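Local coordinates for hypothetical protein PH1313 (Pyrococcus horikoshii, PDB 1VBK) that is of unknown function but probably binds RNA and ATP, as a THUMP-domain relative of the thiamine-biosynthesis protein ThiI, at residues Ala77-Ala82 / Gln158-Ile163; Lys167-Gly172 / Lys302-Leu307; Ile206-Gly211 / Val239-Phe244. All coordinates share one frame; numbering follows the deposited sequence.

Contact 1. Residues Ala77-Ala82 / Gln158-Ile163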
# COMPACT_ATOMS: atom_id res chain seq x y z
N ALA A 77 25.66 2.97 -27.78
CA ALA A 77 27.09 2.69 -27.85
C ALA A 77 27.45 1.45 -28.64
O ALA A 77 26.60 0.63 -28.96
CB ALA A 77 27.65 2.57 -26.43
N MET A 78 28.74 1.33 -28.95
CA MET A 78 29.27 0.17 -29.66
C MET A 78 30.01 -0.68 -28.64
O MET A 78 30.87 -0.18 -27.91
CB MET A 78 30.26 0.59 -30.75
CG MET A 78 29.64 1.27 -31.95
SD MET A 78 30.88 1.65 -33.20
CE MET A 78 30.75 0.22 -34.28
N GLU A 79 29.65 -1.96 -28.58
CA GLU A 79 30.30 -2.89 -27.66
C GLU A 79 31.36 -3.67 -28.43
O GLU A 79 31.09 -4.19 -29.51
CB GLU A 79 29.28 -3.88 -27.09
CG GLU A 79 29.90 -4.98 -26.24
CD GLU A 79 28.96 -6.14 -26.02
OE1 GLU A 79 27.82 -5.91 -25.56
OE2 GLU A 79 29.35 -7.29 -26.32
N VAL A 80 32.56 -3.75 -27.87
CA VAL A 80 33.65 -4.48 -28.51
C VAL A 80 34.53 -5.14 -27.44
O VAL A 80 34.44 -4.81 -26.26
CB VAL A 80 34.56 -3.53 -29.34
CG1 VAL A 80 33.75 -2.83 -30.43
CG2 VAL A 80 35.22 -2.50 -28.43
N GLU A 81 35.35 -6.09 -27.87
CA GLU A 81 36.26 -6.77 -26.95
C GLU A 81 37.17 -5.69 -26.39
O GLU A 81 37.61 -4.80 -27.12
CB GLU A 81 37.09 -7.81 -27.71
CG GLU A 81 36.30 -9.05 -28.11
CD GLU A 81 36.11 -10.01 -26.95
OE1 GLU A 81 37.11 -10.64 -26.53
OE2 GLU A 81 34.97 -10.14 -26.44
N ALA A 82 37.45 -5.75 -25.09
CA ALA A 82 38.29 -4.75 -24.45
C ALA A 82 39.79 -4.95 -24.66
O ALA A 82 40.47 -5.50 -23.80
CB ALA A 82 37.97 -4.68 -22.96
N GLN A 158 33.84 -6.24 -17.44
CA GLN A 158 33.97 -7.66 -17.70
C GLN A 158 34.46 -8.00 -19.11
O GLN A 158 33.79 -8.72 -19.85
CB GLN A 158 32.64 -8.37 -17.44
CG GLN A 158 32.11 -8.18 -16.04
CD GLN A 158 30.82 -8.95 -15.77
OE1 GLN A 158 30.19 -8.78 -14.74
NE2 GLN A 158 30.43 -9.81 -16.71
N GLY A 159 35.63 -7.48 -19.48
CA GLY A 159 36.20 -7.78 -20.79
C GLY A 159 35.57 -7.14 -22.02
O GLY A 159 35.99 -7.42 -23.14
N LYS A 160 34.57 -6.29 -21.81
CA LYS A 160 33.92 -5.61 -22.93
C LYS A 160 34.09 -4.11 -22.77
O LYS A 160 34.09 -3.59 -21.65
CB LYS A 160 32.42 -5.92 -22.96
CG LYS A 160 32.05 -7.39 -23.07
CD LYS A 160 32.47 -7.98 -24.40
CE LYS A 160 32.01 -9.43 -24.52
NZ LYS A 160 32.47 -10.05 -25.79
N ALA A 161 34.25 -3.42 -23.89
CA ALA A 161 34.39 -1.96 -23.88
C ALA A 161 33.16 -1.39 -24.58
O ALA A 161 32.77 -1.87 -25.65
CB ALA A 161 35.66 -1.53 -24.62
N TYR A 162 32.55 -0.38 -23.97
CA TYR A 162 31.36 0.26 -24.53
C TYR A 162 31.78 1.67 -24.89
O TYR A 162 32.08 2.48 -24.02
CB TYR A 162 30.25 0.27 -23.48
CG TYR A 162 29.85 -1.12 -23.05
CD1 TYR A 162 28.94 -1.87 -23.80
CD2 TYR A 162 30.42 -1.71 -21.93
CE1 TYR A 162 28.60 -3.17 -23.44
CE2 TYR A 162 30.10 -3.03 -21.56
CZ TYR A 162 29.19 -3.75 -22.32
OH TYR A 162 28.88 -5.04 -21.97
N ILE A 163 31.80 1.96 -26.19
CA ILE A 163 32.24 3.26 -26.67
C ILE A 163 31.10 4.10 -27.22
O ILE A 163 30.31 3.64 -28.04
CB ILE A 163 33.32 3.05 -27.75
CG1 ILE A 163 34.43 2.18 -27.15
CG2 ILE A 163 33.85 4.38 -28.24
CD1 ILE A 163 35.56 1.86 -28.11
O HOH W 1 27.20 -6.69 -23.28
O HOH W 2 31.86 -7.96 -27.72
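Two bonds grip the ammonium group of K160: a salt bridge in which NZ meets OE2 of E81 at 2.6 Å, nearly along the C-O axis, and a bond to a water that NZ reaches at 2.9 Å. The same water donates to OE2 of E79. This second carboxylate makes no direct bond to the lysine, its OE2 staying 4.2 Å from K160 NZ, beyond salt-bridge range, but its charge probably adds to the electrostatic hold. K160 and E81 both bend at chi2 (-66° and -78°), which brings their ends alongside each other although the CB of E81 leads away from the partner strand. E79 instead has CG anti to the backbone N and extends along the Y162 side chain, its CG 3.6 Å from CE1 of the tyrosine. Carboxylate and ring planes stand 77° apart, and a second water, lying in the ring plane at its edge, donates to E79 OE1 at 2.5 Å and also bonds Y162 OH.

Beneath these side chains runs an antiparallel beta ladder, in which strand 71-81 pairs with the second strand of the hairpin 150-157/160-164. M78-I163 and V80-A161 are hydrogen-bonded pairs, each with two bonds; A161 N to V80 O is the shortest at 2.8 Å. E79-Y162, between them, is a non-hydrogen-bonded pair. Q158 and G159 form the hairpin turn, both with positive phi, and the carbonyl of G159 accepts A82 N from above its plane. Strand 71-81 also pairs with strand 3-8, where V3 and I5 touch Y162.

M78, V80, A161 and I163 point to the other face. There V80 CG2 lies 4.0 Å from A161 CB, while M78, V80 and I163 pack on T90 of helix 84-102.

Contact 2. Residues Lys167-Gly172 / Lys302-Leu307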
# COMPACT_ATOMS: atom_id res chain seq x y z
N LYS A 167 25.49 11.23 -24.92
CA LYS A 167 25.09 11.03 -23.53
C LYS A 167 23.84 11.87 -23.32
O LYS A 167 23.93 13.08 -23.08
CB LYS A 167 26.21 11.50 -22.61
CG LYS A 167 26.00 11.20 -21.14
CD LYS A 167 27.28 11.53 -20.39
CE LYS A 167 27.18 11.21 -18.91
NZ LYS A 167 28.45 11.54 -18.21
N ILE A 168 22.68 11.23 -23.43
CA ILE A 168 21.39 11.89 -23.29
C ILE A 168 20.93 11.95 -21.84
O ILE A 168 20.89 10.94 -21.15
CB ILE A 168 20.30 11.15 -24.10
CG1 ILE A 168 20.77 10.93 -25.54
CG2 ILE A 168 19.00 11.95 -24.09
CD1 ILE A 168 19.82 10.09 -26.37
N LYS A 169 20.58 13.15 -21.40
CA LYS A 169 20.13 13.36 -20.03
C LYS A 169 18.72 12.78 -19.83
O LYS A 169 17.80 13.07 -20.59
CB LYS A 169 20.14 14.86 -19.71
CG LYS A 169 19.80 15.23 -18.28
CD LYS A 169 19.90 16.74 -18.07
CE LYS A 169 19.54 17.14 -16.64
NZ LYS A 169 19.65 18.61 -16.43
N GLY A 170 18.57 11.95 -18.80
CA GLY A 170 17.28 11.37 -18.51
C GLY A 170 16.52 12.32 -17.60
O GLY A 170 16.97 13.44 -17.36
N TRP A 171 15.37 11.89 -17.10
CA TRP A 171 14.58 12.74 -16.22
C TRP A 171 14.98 12.61 -14.76
O TRP A 171 14.53 13.38 -13.92
CB TRP A 171 13.09 12.41 -16.34
CG TRP A 171 12.39 13.21 -17.39
CD1 TRP A 171 12.23 12.88 -18.70
CD2 TRP A 171 11.79 14.50 -17.22
NE1 TRP A 171 11.55 13.88 -19.36
CE2 TRP A 171 11.28 14.89 -18.47
CE3 TRP A 171 11.65 15.36 -16.12
CZ2 TRP A 171 10.62 16.10 -18.66
CZ3 TRP A 171 10.99 16.57 -16.31
CH2 TRP A 171 10.48 16.93 -17.57
N GLY A 172 15.82 11.63 -14.46
CA GLY A 172 16.21 11.42 -13.08
C GLY A 172 15.00 10.87 -12.36
O GLY A 172 14.19 10.15 -12.95
N LYS A 302 8.27 22.18 -15.86
CA LYS A 302 7.39 22.76 -16.87
C LYS A 302 8.20 23.20 -18.08
O LYS A 302 7.81 22.98 -19.23
CB LYS A 302 6.62 23.95 -16.28
CG LYS A 302 5.79 23.60 -15.05
CD LYS A 302 5.15 24.83 -14.42
CE LYS A 302 4.10 25.44 -15.33
NZ LYS A 302 3.47 26.63 -14.71
N GLU A 303 9.35 23.82 -17.83
CA GLU A 303 10.21 24.30 -18.89
C GLU A 303 10.68 23.16 -19.79
O GLU A 303 10.65 23.27 -21.01
CB GLU A 303 11.43 25.02 -18.31
CG GLU A 303 12.42 25.51 -19.36
CD GLU A 303 13.59 26.26 -18.75
OE1 GLU A 303 13.34 27.27 -18.05
OE2 GLU A 303 14.75 25.86 -18.98
N ARG A 304 11.13 22.07 -19.18
CA ARG A 304 11.60 20.93 -19.95
C ARG A 304 10.47 20.30 -20.76
O ARG A 304 10.69 19.81 -21.87
CB ARG A 304 12.24 19.88 -19.04
CG ARG A 304 12.76 18.67 -19.79
CD ARG A 304 13.69 17.80 -18.95
NE ARG A 304 14.09 16.61 -19.68
CZ ARG A 304 15.06 15.78 -19.29
NH1 ARG A 304 15.74 16.00 -18.18
NH2 ARG A 304 15.36 14.72 -20.04
N LEU A 305 9.26 20.32 -20.22
CA LEU A 305 8.11 19.74 -20.91
C LEU A 305 7.53 20.70 -21.94
O LEU A 305 6.65 20.32 -22.72
CB LEU A 305 7.03 19.34 -19.90
CG LEU A 305 7.25 18.10 -19.02
CD1 LEU A 305 6.16 18.04 -17.97
CD2 LEU A 305 7.23 16.84 -19.87
N GLY A 306 8.01 21.94 -21.94
CA GLY A 306 7.52 22.93 -22.88
C GLY A 306 6.12 23.43 -22.55
O GLY A 306 5.32 23.70 -23.45
N LEU A 307 5.83 23.55 -21.26
CA LEU A 307 4.52 24.00 -20.80
C LEU A 307 4.51 25.49 -20.47
O LEU A 307 3.63 26.20 -21.00
CB LEU A 307 4.10 23.19 -19.58
CG LEU A 307 4.00 21.68 -19.78
CD1 LEU A 307 3.70 21.01 -18.45
CD2 LEU A 307 2.91 21.37 -20.79
OXT LEU A 307 5.37 25.93 -19.68
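R304 and W171 bury the most surface here, reaching for each other tip to tip. With CG anti to the backbone N and its chain extended as far as NE, R304 lays its length over one face of the indole: CD sits 3.6 Å above the centroid of the six-membered ring as a CH-pi contact, and CZ 3.9 Å above that of the five-membered ring, only 5° off the normal. Guanidinium and indole planes are turned 21° apart, a stacked cation-pi pair.

The edge of the guanidinium is held by backbone. NH1 donates to G170 O at 3.0 Å and NH2 to K169 O at 3.0 Å, both donors standing above the carbonyl planes; together they fix the rotation of the flat group. R304 occupies the last turn of the C-terminal helix 295-305, which ends in a Schellman motif with G306 at positive phi, so this helix end is fastened to backbone carbonyls in the segment that carries strand 168-169. An alanine in place of W171 would probably cost R304 its stacking surface and leave the guanidinium less firmly oriented. L305 CD2 meets W171 CZ2 obliquely at 3.7 Å, and F196 of helix 189-200 makes an edge-to-face pair with the indole.

Contact 3. Residues Ile206-Gly211 / Val239-Phe244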
# COMPACT_ATOMS: atom_id res chain seq x y z
N ILE A 206 -2.61 5.53 -10.52
CA ILE A 206 -3.82 5.09 -11.20
C ILE A 206 -4.62 6.37 -11.39
O ILE A 206 -5.11 6.96 -10.42
CB ILE A 206 -4.64 4.10 -10.34
CG1 ILE A 206 -3.86 2.81 -10.12
CG2 ILE A 206 -5.97 3.80 -11.03
CD1 ILE A 206 -4.59 1.80 -9.25
N PRO A 207 -4.75 6.84 -12.64
CA PRO A 207 -5.50 8.07 -12.87
C PRO A 207 -7.00 7.84 -12.69
O PRO A 207 -7.54 6.85 -13.18
CB PRO A 207 -5.14 8.44 -14.31
CG PRO A 207 -4.99 7.09 -14.95
CD PRO A 207 -4.20 6.32 -13.90
N VAL A 208 -7.65 8.76 -11.98
CA VAL A 208 -9.08 8.64 -11.74
C VAL A 208 -9.82 9.90 -12.13
O VAL A 208 -9.43 11.01 -11.75
CB VAL A 208 -9.39 8.35 -10.25
CG1 VAL A 208 -10.91 8.31 -10.01
CG2 VAL A 208 -8.77 7.02 -9.83
N TYR A 209 -10.89 9.73 -12.90
CA TYR A 209 -11.72 10.84 -13.31
C TYR A 209 -13.03 10.73 -12.55
O TYR A 209 -13.75 9.74 -12.69
CB TYR A 209 -12.02 10.79 -14.81
CG TYR A 209 -13.04 11.81 -15.25
CD1 TYR A 209 -12.71 13.16 -15.32
CD2 TYR A 209 -14.34 11.43 -15.59
CE1 TYR A 209 -13.65 14.11 -15.72
CE2 TYR A 209 -15.29 12.37 -15.99
CZ TYR A 209 -14.94 13.70 -16.05
OH TYR A 209 -15.86 14.64 -16.46
N ILE A 210 -13.33 11.73 -11.73
CA ILE A 210 -14.57 11.72 -10.96
C ILE A 210 -15.59 12.56 -11.72
O ILE A 210 -15.59 13.78 -11.65
CB ILE A 210 -14.36 12.30 -9.54
CG1 ILE A 210 -13.29 11.49 -8.81
CG2 ILE A 210 -15.66 12.25 -8.75
CD1 ILE A 210 -12.92 12.04 -7.45
N GLY A 211 -16.46 11.89 -12.46
CA GLY A 211 -17.47 12.60 -13.23
C GLY A 211 -18.27 11.67 -14.11
O GLY A 211 -18.31 10.46 -13.88
N VAL A 239 -9.45 5.56 -14.94
CA VAL A 239 -10.61 5.00 -14.24
C VAL A 239 -11.65 6.10 -14.05
O VAL A 239 -11.34 7.16 -13.51
CB VAL A 239 -10.22 4.45 -12.86
CG1 VAL A 239 -11.47 4.02 -12.10
CG2 VAL A 239 -9.26 3.29 -13.01
N VAL A 240 -12.87 5.84 -14.50
CA VAL A 240 -13.95 6.81 -14.36
C VAL A 240 -14.81 6.38 -13.18
O VAL A 240 -15.36 5.28 -13.17
CB VAL A 240 -14.83 6.87 -15.63
CG1 VAL A 240 -15.88 7.95 -15.49
CG2 VAL A 240 -13.96 7.12 -16.85
N ALA A 241 -14.92 7.24 -12.17
CA ALA A 241 -15.73 6.92 -10.99
C ALA A 241 -16.97 7.81 -10.98
O ALA A 241 -16.86 9.03 -10.89
CB ALA A 241 -14.92 7.14 -9.72
N GLU A 242 -18.14 7.19 -11.08
CA GLU A 242 -19.41 7.91 -11.12
C GLU A 242 -19.77 8.57 -9.79
O GLU A 242 -20.58 9.50 -9.76
CB GLU A 242 -20.54 6.96 -11.53
CG GLU A 242 -20.82 5.84 -10.53
CD GLU A 242 -19.92 4.63 -10.72
OE1 GLU A 242 -18.72 4.80 -11.02
OE2 GLU A 242 -20.42 3.50 -10.56
N SER A 243 -19.19 8.09 -8.70
CA SER A 243 -19.46 8.65 -7.37
C SER A 243 -18.29 8.37 -6.43
O SER A 243 -17.42 7.56 -6.76
CB SER A 243 -20.75 8.06 -6.80
OG SER A 243 -20.82 6.67 -7.04
N PHE A 244 -18.26 9.02 -5.27
CA PHE A 244 -17.14 8.82 -4.35
C PHE A 244 -16.99 7.41 -3.81
O PHE A 244 -15.88 6.97 -3.50
CB PHE A 244 -17.21 9.81 -3.18
CG PHE A 244 -15.92 9.93 -2.41
CD1 PHE A 244 -14.78 10.45 -3.02
CD2 PHE A 244 -15.85 9.53 -1.08
CE1 PHE A 244 -13.58 10.56 -2.31
CE2 PHE A 244 -14.64 9.63 -0.36
CZ PHE A 244 -13.51 10.15 -0.98
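V208, V239 and A241 form the apolar centre, all on one face of the sheet. V208, with CG1 anti to the backbone N, brings that methyl to 4.2 Å from A241 CB, while its CG2 approaches V239 CB; L250 of helix 244-254 packs against both valines. At the N-terminal end the side chains of I206 and V239 cross obliquely, CG2 of I206 meeting CG2 of V239 at 3.9 Å.

On the other face Y209 and V240 lie side by side, pointing the same way. V240 CG1 touches Y209 CD2 at 3.8 Å, in the plane of the ring and at its edge, and the tyrosine continues onto L217 and V220 of helix 215-228.

Between the two faces runs the backbone ladder. V239 N donates to P207 O, Y209 N to V239 O at 2.7 Å nearly along the C=O axis, and A241 N to Y209 O at 2.8 Å. The last rung slackens: G211 N reaches A241 O at 3.3 Å from above the carbonyl plane, with an N-H...O angle of 136°. Beyond it, K212 bonds the carbonyl of E242. Joined through helix 215-228, these parallel strands make a beta-alpha-beta crossover at the margin of a sheet ordered 3-2-1-4-5, a Rossmann-like arrangement consistent with the HUP clan.

Overall arrangement
From the N terminus, the chain first builds the mixed sheet, and contact 1 closes a loop of 75 residues when strand 160-164 returns to strand 71-81. Strand 168-169 follows in sequence and pairs with strand 71-81 too, so contact 2 opens on the same sheet after contact 1 has closed. It closes only at the C terminus, 129 residues later. Inside that long loop lies the parallel five-stranded sheet, where contact 3 encloses a short excursion of 27 residues. No loops cross. Contacts 1 and 3, with centres about 50 Å apart, lie on opposite sides of the chain's centre, and contact 2 ties the C-terminal helix back to the mixed sheet.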